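Local coordinates for protein 2-dehydro-3-deoxy-d-gluconate/2-dehydro-3-deoxy-phosphogluconate aldolase (Picrophilus torridus, PDB 4UXD) that is an aldolase of the dihydrodipicolinate synthetase family, a tetrameric enzyme whose chain folds as a parallel eight-stranded beta/alpha barrel, at residues K26-P31 / D232-L237; V204-D209 / F213-L218; Y238-Y241 / E246-L249. All blocks are in the same frame, centred on the assembly; numbering follows the deposited sequence.

Contact 1. Residues K26-P31 / D232-L237; sequences KGIVCP and DGIVRL
Ile28 reaches out from strand 27-31, the first strand of the beta/alpha barrel, to meet Ile234 and Val235 on the first turn of helix 233-240, which follows the last strand, 222-224. The contact therefore lies where the first strand of the chain runs beside the last. All three touching residues are buried, and what passes between them is purely apolar. Ile28 offers two methyl groups. Its CG2 lies 3.9 Å from CG2 of Val235 and is similarly close to CG2 of Ile234, while its CD1 meets the same Ile234 methyl. The side chains cross obliquely. On Ile234 the touching branch is CG2, held opposite the backbone N while CG1 stands opposite the carbonyl carbon (chi1 -81°). The Ile234 side chain also packs on Leu212 and Val256, and Leu212 touches Ile28 as well. Polar interactions hold each partner in place separately. The backbone of Ile28 is tied to Asp60 and Tyr61, and that of Val29 to Gly223 and Cys225, so the strand is bonded to a neighbour on each side. At the start of the helix, Arg236 N donates to Asp232 O at 3.0 Å. Charge reinforces this turn: Asp232 lies in plane at the edge of the Arg236 guanidinium, with NE 3.5 Å from Asp232 OD2, and NH2 reaches Asp255 of helix 245-264, linking two successive helices. Across the contact itself, the nearest approach is 3.6 Å, from Ile28 CD1 to Ile234 CG2.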
loop_
_atom_site.group_PDB
_atom_site.type_symbol
_atom_site.label_atom_id
_atom_site.label_comp_id
_atom_site.label_asym_id
_atom_site.label_seq_id
_atom_site.Cartn_x
_atom_site.Cartn_y
_atom_site.Cartn_z
ATOM N N LYS A 26 29.167 -9.848 -15.045
ATOM C CA LYS A 26 28.218 -10.936 -15.215
ATOM C C LYS A 26 28.631 -12.031 -14.238
ATOM O O LYS A 26 29.744 -12.004 -13.720
ATOM C CB LYS A 26 28.165 -11.408 -16.688
ATOM C CG LYS A 26 28.947 -12.664 -17.104
ATOM C CD LYS A 26 30.281 -12.362 -17.782
ATOM C CE LYS A 26 30.151 -11.392 -18.956
ATOM N NZ LYS A 26 28.887 -11.548 -19.729
ATOM N N GLY A 27 27.733 -12.972 -13.959
ATOM C CA GLY A 27 28.021 -14.032 -13.003
ATOM C C GLY A 27 27.376 -13.824 -11.639
ATOM O O GLY A 27 26.365 -13.128 -11.514
ATOM N N ILE A 28 27.985 -14.419 -10.617
ATOM C CA ILE A 28 27.409 -14.479 -9.287
ATOM C C ILE A 28 28.091 -13.539 -8.314
ATOM O O ILE A 28 29.303 -13.586 -8.107
ATOM C CB ILE A 28 27.471 -15.906 -8.737
ATOM C CG1 ILE A 28 26.718 -16.856 -9.680
ATOM C CG2 ILE A 28 26.891 -15.975 -7.306
ATOM C CD1 ILE A 28 25.265 -16.511 -9.867
ATOM N N VAL A 29 27.271 -12.677 -7.729
ATOM C CA VAL A 29 27.702 -11.647 -6.805
ATOM C C VAL A 29 27.226 -12.009 -5.411
ATOM O O VAL A 29 26.024 -12.195 -5.225
ATOM C CB VAL A 29 27.112 -10.278 -7.197
ATOM C CG1 VAL A 29 27.539 -9.185 -6.212
ATOM C CG2 VAL A 29 27.489 -9.928 -8.609
ATOM N N CYS A 30 28.129 -12.106 -4.427
ATOM C CA CYS A 30 27.668 -12.292 -3.043
ATOM C C CYS A 30 27.433 -10.970 -2.313
ATOM O O CYS A 30 28.375 -10.227 -2.045
ATOM C CB CYS A 30 28.642 -13.120 -2.234
ATOM S SG CYS A 30 28.152 -13.190 -0.484
ATOM N N PRO A 31 26.169 -10.673 -1.973
ATOM C CA PRO A 31 25.976 -9.521 -1.093
ATOM C C PRO A 31 26.339 -9.942 0.328
ATOM O O PRO A 31 25.545 -10.583 1.032
ATOM C CB PRO A 31 24.495 -9.190 -1.260
ATOM C CG PRO A 31 23.850 -10.494 -1.555
ATOM C CD PRO A 31 24.913 -11.388 -2.215
ATOM N N ASP A 232 26.367 -22.994 -1.806
ATOM C CA ASP A 232 26.888 -22.956 -3.168
ATOM C C ASP A 232 25.780 -23.162 -4.221
ATOM O O ASP A 232 26.045 -23.103 -5.430
ATOM C CB ASP A 232 27.969 -24.027 -3.339
ATOM C CG ASP A 232 27.413 -25.446 -3.193
ATOM O OD1 ASP A 232 26.359 -25.616 -2.536
ATOM O OD2 ASP A 232 28.026 -26.391 -3.731
ATOM N N GLY A 233 24.558 -23.417 -3.753
ATOM C CA GLY A 233 23.420 -23.694 -4.623
ATOM C C GLY A 233 23.284 -22.758 -5.810
ATOM O O GLY A 233 23.240 -23.197 -6.956
ATOM N N ILE A 234 23.236 -21.461 -5.538
ATOM C CA ILE A 234 23.151 -20.467 -6.596
ATOM C C ILE A 234 24.296 -20.568 -7.595
ATOM O O ILE A 234 24.088 -20.331 -8.782
ATOM C CB ILE A 234 23.118 -19.038 -6.015
ATOM C CG1 ILE A 234 21.705 -18.701 -5.541
ATOM C CG2 ILE A 234 23.592 -17.983 -7.040
ATOM C CD1 ILE A 234 20.678 -18.589 -6.654
ATOM N N VAL A 235 25.499 -20.907 -7.143
ATOM C CA VAL A 235 26.644 -20.917 -8.060
ATOM C C VAL A 235 26.651 -22.148 -8.983
ATOM O O VAL A 235 26.954 -22.026 -10.180
ATOM C CB VAL A 235 27.969 -20.844 -7.302
ATOM C CG1 VAL A 235 29.153 -20.872 -8.284
ATOM C CG2 VAL A 235 28.009 -19.585 -6.469
ATOM N N ARG A 236 26.332 -23.318 -8.430
ATOM C CA ARG A 236 26.111 -24.513 -9.243
ATOM C C ARG A 236 25.094 -24.196 -10.332
ATOM O O ARG A 236 25.343 -24.437 -11.510
ATOM C CB ARG A 236 25.621 -25.694 -8.389
ATOM C CG ARG A 236 26.606 -26.120 -7.301
ATOM C CD ARG A 236 26.246 -27.453 -6.658
ATOM N NE ARG A 236 25.252 -27.318 -5.602
ATOM C CZ ARG A 236 23.977 -27.695 -5.682
ATOM N NH1 ARG A 236 23.489 -28.257 -6.788
ATOM N NH2 ARG A 236 23.176 -27.512 -4.634
ATOM N N LEU A 237 23.961 -23.635 -9.919
ATOM C CA LEU A 237 22.887 -23.262 -10.833
ATOM C C LEU A 237 23.396 -22.491 -12.039
ATOM O O LEU A 237 23.137 -22.874 -13.182
ATOM C CB LEU A 237 21.840 -22.429 -10.098
ATOM C CG LEU A 237 20.601 -22.010 -10.885
ATOM C CD1 LEU A 237 19.481 -21.740 -9.916
ATOM C CD2 LEU A 237 20.822 -20.776 -11.767
#

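Contact 2. Residues V204-D209 / F213-L218; sequences VFQGQD and FTSLEL. With IPA (isopropyl alcohol), chain G.
Both ends of the Gln206 side-chain amide are engaged, one across to the neighbouring helix and the other back to its own loop. NE2 donates to Ser215 OG at 2.7 Å, with an N-H...O angle of 154°, and the hydroxyl lies almost exactly in the amide plane. At the other end, OE1 receives Gln208 N at 3.1 Å on a lone pair in the carbonyl plane. The two bonds fix the rotation of the amide. Its placement follows from a fold in the chain: CG stands opposite the backbone N, and the bend at chi2 (57°) brings the amide round beside the serine. Ser215 OG also bonds to the backbone O of Leu211, one helical turn earlier, so the buried hydroxyl accepts from Gln206 and gives its proton to that carbonyl. Strand 203-206, helix 212-217 and strand 222-224 form a beta-alpha-beta unit of the barrel, and this polar link joins its first strand to its helix just beyond the connecting loop. In that loop Gln208 turns its end away from the helix, where NE2 donates to O2 of an isopropyl alcohol at 3.2 Å and also bonds to Ser184 O; the alcohol is probably a crystallisation additive. The helix also meets a second subunit, Thr214 packing on Thr214 of that chain. Because the serine proton is committed to Leu211, its oxygen is left as an acceptor, consistent with the modelled amide orientation: nitrogen toward the serine, oxygen toward the Gln208 N-H.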
loop_
_atom_site.group_PDB
_atom_site.type_symbol
_atom_site.label_atom_id
_atom_site.label_comp_id
_atom_site.label_asym_id
_atom_site.label_seq_id
_atom_site.Cartn_x
_atom_site.Cartn_y
_atom_site.Cartn_z
ATOM N N VAL A 204 22.610 -6.315 -16.034
ATOM C CA VAL A 204 21.343 -6.317 -15.318
ATOM C C VAL A 204 21.289 -7.548 -14.416
ATOM O O VAL A 204 21.144 -8.670 -14.899
ATOM C CB VAL A 204 20.149 -6.308 -16.283
ATOM C CG1 VAL A 204 18.855 -6.233 -15.533
ATOM C CG2 VAL A 204 20.254 -5.130 -17.240
ATOM N N PHE A 205 21.423 -7.336 -13.109
ATOM C CA PHE A 205 21.482 -8.447 -12.164
ATOM C C PHE A 205 20.158 -8.674 -11.426
ATOM O O PHE A 205 19.509 -7.731 -10.987
ATOM C CB PHE A 205 22.595 -8.211 -11.140
ATOM C CG PHE A 205 23.991 -8.399 -11.678
ATOM C CD1 PHE A 205 24.679 -7.339 -12.235
ATOM C CD2 PHE A 205 24.629 -9.632 -11.591
ATOM C CE1 PHE A 205 25.972 -7.502 -12.712
ATOM C CE2 PHE A 205 25.926 -9.805 -12.073
ATOM C CZ PHE A 205 26.596 -8.739 -12.626
ATOM N N GLN A 206 19.784 -9.939 -11.285
ATOM C CA GLN A 206 18.634 -10.330 -10.490
ATOM C C GLN A 206 19.061 -10.450 -9.021
ATOM O O GLN A 206 19.989 -11.185 -8.695
ATOM C CB GLN A 206 18.050 -11.654 -11.008
ATOM C CG GLN A 206 16.905 -12.238 -10.158
ATOM C CD GLN A 206 15.730 -11.276 -9.991
ATOM O OE1 GLN A 206 15.598 -10.623 -8.955
ATOM N NE2 GLN A 206 14.875 -11.184 -11.007
ATOM N N GLY A 207 18.360 -9.748 -8.137
ATOM C CA GLY A 207 18.744 -9.662 -6.744
ATOM C C GLY A 207 18.086 -10.691 -5.864
ATOM O O GLY A 207 18.403 -10.789 -4.682
ATOM N N GLN A 208 17.150 -11.446 -6.426
ATOM C CA GLN A 208 16.423 -12.447 -5.645
ATOM C C GLN A 208 16.784 -13.838 -6.126
ATOM O O GLN A 208 16.555 -14.179 -7.283
ATOM C CB GLN A 208 14.909 -12.238 -5.732
ATOM C CG GLN A 208 14.411 -10.916 -5.168
ATOM C CD GLN A 208 14.656 -10.755 -3.673
ATOM O OE1 GLN A 208 15.130 -11.670 -2.998
ATOM N NE2 GLN A 208 14.338 -9.575 -3.154
ATOM N N ASP A 209 17.344 -14.629 -5.214
ATOM C CA ASP A 209 17.918 -15.933 -5.524
ATOM C C ASP A 209 16.933 -16.895 -6.186
ATOM O O ASP A 209 17.304 -17.665 -7.073
ATOM C CB ASP A 209 18.457 -16.576 -4.245
ATOM C CG ASP A 209 19.367 -15.647 -3.453
ATOM O OD1 ASP A 209 19.173 -14.411 -3.492
ATOM O OD2 ASP A 209 20.282 -16.166 -2.785
ATOM N N PHE A 213 16.841 -18.254 -12.175
ATOM C CA PHE A 213 16.661 -19.065 -13.374
ATOM C C PHE A 213 15.773 -18.344 -14.393
ATOM O O PHE A 213 16.144 -18.211 -15.556
ATOM C CB PHE A 213 16.081 -20.433 -13.031
ATOM C CG PHE A 213 15.951 -21.335 -14.219
ATOM C CD1 PHE A 213 17.057 -21.998 -14.727
ATOM C CD2 PHE A 213 14.725 -21.508 -14.838
ATOM C CE1 PHE A 213 16.939 -22.827 -15.832
ATOM C CE2 PHE A 213 14.605 -22.333 -15.935
ATOM C CZ PHE A 213 15.713 -22.992 -16.437
ATOM N N THR A 214 14.616 -17.858 -13.954
ATOM C CA THR A 214 13.769 -17.025 -14.805
ATOM C C THR A 214 14.562 -15.841 -15.384
ATOM O O THR A 214 14.434 -15.520 -16.566
ATOM C CB THR A 214 12.531 -16.501 -14.019
ATOM O OG1 THR A 214 11.716 -17.607 -13.612
ATOM C CG2 THR A 214 11.683 -15.526 -14.861
ATOM N N SER A 215 15.395 -15.209 -14.558
ATOM C CA SER A 215 16.117 -14.016 -14.982
ATOM C C SER A 215 17.166 -14.346 -16.040
ATOM O O SER A 215 17.359 -13.585 -16.994
ATOM C CB SER A 215 16.781 -13.328 -13.790
ATOM O OG SER A 215 15.836 -12.976 -12.804
ATOM N N LEU A 216 17.849 -15.471 -15.878
ATOM C CA LEU A 216 18.799 -15.900 -16.896
ATOM C C LEU A 216 18.038 -16.193 -18.196
ATOM O O LEU A 216 18.468 -15.800 -19.281
ATOM C CB LEU A 216 19.601 -17.135 -16.444
ATOM C CG LEU A 216 20.520 -17.029 -15.224
ATOM C CD1 LEU A 216 21.421 -18.270 -15.108
ATOM C CD2 LEU A 216 21.362 -15.753 -15.228
ATOM N N GLU A 217 16.893 -16.864 -18.088
ATOM C CA GLU A 217 16.109 -17.203 -19.283
ATOM C C GLU A 217 15.773 -15.959 -20.087
ATOM O O GLU A 217 15.687 -16.011 -21.300
ATOM C CB GLU A 217 14.821 -17.920 -18.911
ATOM C CG GLU A 217 14.944 -19.399 -18.675
ATOM C CD GLU A 217 13.582 -20.022 -18.414
ATOM O OE1 GLU A 217 12.595 -19.257 -18.305
ATOM O OE2 GLU A 217 13.486 -21.267 -18.342
ATOM N N LEU A 218 15.589 -14.846 -19.381
ATOM C CA LEU A 218 15.199 -13.579 -19.980
ATOM C C LEU A 218 16.387 -12.684 -20.357
ATOM O O LEU A 218 16.191 -11.561 -20.832
ATOM C CB LEU A 218 14.283 -12.828 -19.009
ATOM C CG LEU A 218 12.931 -13.463 -18.719
ATOM C CD1 LEU A 218 12.203 -12.749 -17.596
ATOM C CD2 LEU A 218 12.084 -13.454 -19.978
HETATM C C1 IPA G . 15.057 -8.208 1.776
HETATM C C2 IPA G . 15.083 -8.247 0.258
HETATM C C3 IPA G . 13.777 -7.717 -0.333
HETATM O O2 IPA G . 15.263 -9.593 -0.103
#

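Contact 3. Residues Y238-Y241 / E246-L249; sequences YHEY and EMAL
Tyr241 and Ala248 bring the two segments closest, their CA atoms only 4.9 Å apart, as the chain leaves helix 233-240 and turns back into helix 245-264. At this separation the Ala248 methyl rests directly on the main chain of the other segment, with CB 3.6 Å from Tyr241 CA and nearly as close to Tyr241 N. The same methyl touches Tyr241 CB at 3.8 Å and lies at the edge of the tyrosine ring, near its plane. Tyr241 holds CG opposite its backbone N (chi1 -180°), which carries the ring past the alanine to helix 212-217, where it packs on Leu216 and Glu217. Here a short turn joins the two successive helices that follow the last strand, 222-224, of the beta/alpha barrel. In the turn, Asn244 OD1 bonds to Met247 N at the start of the second helix. Glu240 and Met247 meet on a partly exposed flank of this connection. Both chains are bent at chi2, and the carboxylate of Glu240 lies against the methionine: OE1 is 3.3 Å from Met247 CG, while the terminal methyl CE approaches Glu240 CD at 4.0 Å. The two side chains pass each other at a slant, with Glu240 CB 4.0 Å from Met247 CG. Beyond the turn, Leu249 packs on Phe213 of its own chain and on Glu217 of a second subunit.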
loop_
_atom_site.group_PDB
_atom_site.type_symbol
_atom_site.label_atom_id
_atom_site.label_comp_id
_atom_site.label_asym_id
_atom_site.label_seq_id
_atom_site.Cartn_x
_atom_site.Cartn_y
_atom_site.Cartn_z
ATOM N N TYR A 238 24.116 -21.406 -11.784
ATOM C CA TYR A 238 24.626 -20.536 -12.846
ATOM C C TYR A 238 25.555 -21.266 -13.815
ATOM O O TYR A 238 25.540 -20.989 -15.015
ATOM C CB TYR A 238 25.360 -19.338 -12.238
ATOM C CG TYR A 238 25.985 -18.406 -13.254
ATOM C CD1 TYR A 238 27.270 -18.630 -13.739
ATOM C CD2 TYR A 238 25.293 -17.303 -13.726
ATOM C CE1 TYR A 238 27.840 -17.787 -14.670
ATOM C CE2 TYR A 238 25.858 -16.445 -14.654
ATOM C CZ TYR A 238 27.133 -16.692 -15.124
ATOM O OH TYR A 238 27.700 -15.842 -16.049
ATOM N N HIS A 239 26.366 -22.187 -13.300
ATOM C CA HIS A 239 27.332 -22.885 -14.143
ATOM C C HIS A 239 26.674 -24.043 -14.885
ATOM O O HIS A 239 27.033 -24.348 -16.022
ATOM C CB HIS A 239 28.522 -23.371 -13.311
ATOM C CG HIS A 239 29.457 -22.271 -12.926
ATOM N ND1 HIS A 239 30.732 -22.161 -13.445
ATOM C CD2 HIS A 239 29.296 -21.211 -12.102
ATOM C CE1 HIS A 239 31.314 -21.088 -12.946
ATOM N NE2 HIS A 239 30.467 -20.491 -12.128
ATOM N N GLU A 240 25.694 -24.668 -14.249
ATOM C CA GLU A 240 24.958 -25.755 -14.869
ATOM C C GLU A 240 24.105 -25.247 -16.023
ATOM O O GLU A 240 23.973 -25.921 -17.049
ATOM C CB GLU A 240 24.086 -26.455 -13.829
ATOM C CG GLU A 240 24.845 -27.422 -12.943
ATOM C CD GLU A 240 25.316 -28.655 -13.693
ATOM O OE1 GLU A 240 24.737 -28.961 -14.762
ATOM O OE2 GLU A 240 26.269 -29.312 -13.209
ATOM N N TYR A 241 23.546 -24.051 -15.848
ATOM C CA TYR A 241 22.609 -23.449 -16.804
ATOM C C TYR A 241 23.117 -23.473 -18.250
ATOM O O TYR A 241 22.326 -23.527 -19.193
ATOM C CB TYR A 241 22.308 -22.001 -16.383
ATOM C CG TYR A 241 21.344 -21.267 -17.293
ATOM C CD1 TYR A 241 19.979 -21.517 -17.238
ATOM C CD2 TYR A 241 21.794 -20.320 -18.197
ATOM C CE1 TYR A 241 19.097 -20.855 -18.063
ATOM C CE2 TYR A 241 20.915 -19.653 -19.032
ATOM C CZ TYR A 241 19.567 -19.921 -18.959
ATOM O OH TYR A 241 18.679 -19.253 -19.784
ATOM N N GLU A 246 17.495 -27.678 -17.848
ATOM C CA GLU A 246 16.587 -28.312 -16.896
ATOM C C GLU A 246 17.279 -28.581 -15.549
ATOM O O GLU A 246 16.631 -28.535 -14.501
ATOM C CB GLU A 246 16.039 -29.625 -17.470
ATOM C CG GLU A 246 17.114 -30.705 -17.624
ATOM C CD GLU A 246 16.558 -32.063 -18.005
ATOM O OE1 GLU A 246 15.347 -32.298 -17.807
ATOM O OE2 GLU A 246 17.340 -32.906 -18.500
ATOM N N MET A 247 18.584 -28.866 -15.580
ATOM C CA MET A 247 19.348 -29.162 -14.356
ATOM C C MET A 247 19.490 -27.940 -13.455
ATOM O O MET A 247 19.297 -28.028 -12.242
ATOM C CB MET A 247 20.736 -29.700 -14.708
ATOM C CG MET A 247 21.762 -29.691 -13.568
ATOM S SD MET A 247 21.297 -30.585 -12.056
ATOM C CE MET A 247 22.927 -30.787 -11.308
ATOM N N ALA A 248 19.850 -26.809 -14.051
ATOM C CA ALA A 248 19.856 -25.546 -13.329
ATOM C C ALA A 248 18.503 -25.318 -12.656
ATOM O O ALA A 248 18.441 -24.993 -11.470
ATOM C CB ALA A 248 20.183 -24.393 -14.268
ATOM N N LEU A 249 17.428 -25.502 -13.415
ATOM C CA LEU A 249 16.076 -25.316 -12.899
ATOM C C LEU A 249 15.785 -26.216 -11.701
ATOM O O LEU A 249 15.072 -25.816 -10.778
ATOM C CB LEU A 249 15.042 -25.579 -14.000
ATOM C CG LEU A 249 13.573 -25.538 -13.574
ATOM C CD1 LEU A 249 13.200 -24.213 -12.941
ATOM C CD2 LEU A 249 12.676 -25.835 -14.753
#

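How the contacts relate
From the N terminus, the chain first lays down strand 27-31, whose contact with 232-237 closes a loop of some 200 residues carrying most of the barrel. Contact 2 is nested inside that loop and is itself a short closure, from strand 203-206 to the helix that follows. Contact 3 comes afterwards in series, another local turn, and shares helix 233-240 with contact 1. The three meet spatially, with centres about 11 or 12 Å apart: Phe205 packs against Gly27 and Val29, Tyr238 lies against Gly27 and Ile28, and Phe213 meets Tyr241. Together they tie the first barrel strand to strand 203-206 and to helices 212-217, 233-240 and 245-264.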